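Local coordinates for protein formate-dependent phosphoribosylglycinamide formyltransferase (Mycobacterium tuberculosis H37Rv, PDB 6KHR) that is an ATP-grasp protein of the formate-dependent phosphoribosylglycinamide formyltransferase family, at residues Pro148-Gly153 and Ala216-Glu221. Sequence-based numbering, arbitrary orientation.
Sequences PFWFVG and AESVVE
Trp150 lays its six-membered ring alongside Ser218, whose OG sits in the plane of the indole at its edge, 3.5 Å from CZ3. Trp150 lies in an antiparallel ladder of the small three-stranded sheet of the ATP-grasp region, where strand 149-152 is an outer strand and 214-217 the central one; Ser218 directly follows the latter. Trp150 and Ala216 form a hydrogen-bonded pair: Trp150 N donates to Ala216 O in the carbonyl plane, and Ala216 N returns a nearly straight bond to Trp150 O (175° at the hydrogen). Just past the strand end, Ser218 N gives a third bond, of 2.8 Å, to Pro148 O, which ties the start of the connection to the residue before strand 149-152. Between these rungs Phe149 faces Glu217 as a non-hydrogen-bonded pair, their CA atoms 4.2 Å apart.

CG of Trp150 stands anti to the carbonyl carbon, beside N (chi1 -61°), and with chi2 -93° the six-membered ring reaches back towards Ser218, CE3 coming 3.5 Å from Ala216 O. On that face, helix 155-165 packs against the sheet, with Val161 on Trp150 and Ala165 on Ser218. Phe149 and Glu217 point to the other face. There Phe149 takes the crowded position between N and carbonyl carbon, which leads its ring away from Glu217 to Arg135 and Ala139 of helix 131-141. Across the pair the closest side-chain approach is between aliphatic carbons, Glu217 CG to Phe149 CB at 3.8 Å.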
# COMPACT_ATOMS: atom_id res chain seq x y z
N PRO A 148 -35.87 14.88 -0.86
CA PRO A 148 -36.46 16.15 -1.23
C PRO A 148 -35.70 17.34 -0.64
O PRO A 148 -35.47 17.36 0.51
CB PRO A 148 -37.84 16.02 -0.62
CG PRO A 148 -38.11 14.57 -0.75
CD PRO A 148 -36.81 13.94 -0.33
N PHE A 149 -35.34 18.31 -1.47
CA PHE A 149 -34.55 19.44 -0.96
C PHE A 149 -34.97 20.73 -1.62
O PHE A 149 -35.46 20.72 -2.72
CB PHE A 149 -33.08 19.19 -1.26
CG PHE A 149 -32.76 19.26 -2.72
CD1 PHE A 149 -32.84 18.14 -3.51
CD2 PHE A 149 -32.41 20.45 -3.31
CE1 PHE A 149 -32.55 18.20 -4.86
CE2 PHE A 149 -32.13 20.52 -4.66
CZ PHE A 149 -32.20 19.39 -5.43
N TRP A 150 -34.85 21.83 -0.89
CA TRP A 150 -35.22 23.16 -1.41
C TRP A 150 -34.16 24.17 -1.03
O TRP A 150 -33.62 24.07 0.05
CB TRP A 150 -36.56 23.60 -0.82
CG TRP A 150 -37.69 22.69 -1.15
CD1 TRP A 150 -38.55 22.81 -2.19
CD2 TRP A 150 -38.05 21.49 -0.47
NE1 TRP A 150 -39.43 21.77 -2.19
CE2 TRP A 150 -39.13 20.94 -1.16
CE3 TRP A 150 -37.54 20.81 0.63
CZ2 TRP A 150 -39.73 19.76 -0.76
CZ3 TRP A 150 -38.13 19.65 1.02
CH2 TRP A 150 -39.22 19.13 0.34
N PHE A 151 -33.84 25.07 -1.94
CA PHE A 151 -32.96 26.18 -1.65
C PHE A 151 -33.83 27.41 -1.45
O PHE A 151 -34.61 27.76 -2.34
CB PHE A 151 -31.95 26.40 -2.79
CG PHE A 151 -31.03 25.21 -3.01
CD1 PHE A 151 -30.28 24.68 -1.97
CD2 PHE A 151 -30.93 24.62 -4.27
CE1 PHE A 151 -29.44 23.59 -2.18
CE2 PHE A 151 -30.09 23.53 -4.48
CZ PHE A 151 -29.35 23.02 -3.42
N VAL A 152 -33.73 28.03 -0.28
CA VAL A 152 -34.52 29.21 0.05
C VAL A 152 -33.56 30.38 0.25
O VAL A 152 -32.34 30.20 0.32
CB VAL A 152 -35.40 29.00 1.29
CG1 VAL A 152 -36.33 27.81 1.08
CG2 VAL A 152 -34.55 28.83 2.54
N GLY A 153 -34.13 31.57 0.35
CA GLY A 153 -33.34 32.79 0.55
C GLY A 153 -34.09 33.83 1.35
O GLY A 153 -33.65 34.97 1.50
N ALA A 216 -32.83 23.45 2.38
CA ALA A 216 -33.76 22.71 3.22
C ALA A 216 -33.93 21.30 2.66
O ALA A 216 -34.19 21.14 1.46
CB ALA A 216 -35.11 23.41 3.29
N GLU A 217 -33.80 20.30 3.52
CA GLU A 217 -33.89 18.90 3.14
C GLU A 217 -34.95 18.19 3.97
O GLU A 217 -34.99 18.35 5.19
CB GLU A 217 -32.55 18.18 3.31
CG GLU A 217 -31.56 18.41 2.18
CD GLU A 217 -30.42 17.41 2.19
OE1 GLU A 217 -29.26 17.81 2.43
OE2 GLU A 217 -30.69 16.21 1.95
N SER A 218 -35.80 17.43 3.30
CA SER A 218 -36.68 16.50 4.00
C SER A 218 -35.87 15.30 4.45
O SER A 218 -34.96 14.84 3.75
CB SER A 218 -37.83 16.06 3.11
OG SER A 218 -38.89 16.99 3.18
N VAL A 219 -36.19 14.79 5.64
CA VAL A 219 -35.42 13.72 6.26
C VAL A 219 -36.08 12.38 5.95
O VAL A 219 -37.29 12.21 6.11
CB VAL A 219 -35.31 13.93 7.76
CG1 VAL A 219 -34.36 12.90 8.35
CG2 VAL A 219 -34.81 15.30 8.01
N VAL A 220 -35.26 11.43 5.51
CA VAL A 220 -35.71 10.12 5.07
C VAL A 220 -35.06 9.07 5.94
O VAL A 220 -33.96 9.25 6.47
CB VAL A 220 -35.39 9.87 3.58
CG1 VAL A 220 -36.41 8.91 2.99
CG2 VAL A 220 -35.33 11.17 2.80
N GLU A 221 -35.74 7.94 6.09
CA GLU A 221 -35.18 6.85 6.86
C GLU A 221 -34.03 6.21 6.10
O GLU A 221 -34.10 6.03 4.88
CB GLU A 221 -36.26 5.82 7.17
CG GLU A 221 -35.86 4.81 8.22
CD GLU A 221 -36.89 3.71 8.36
OE1 GLU A 221 -37.58 3.41 7.36
OE2 GLU A 221 -37.00 3.14 9.48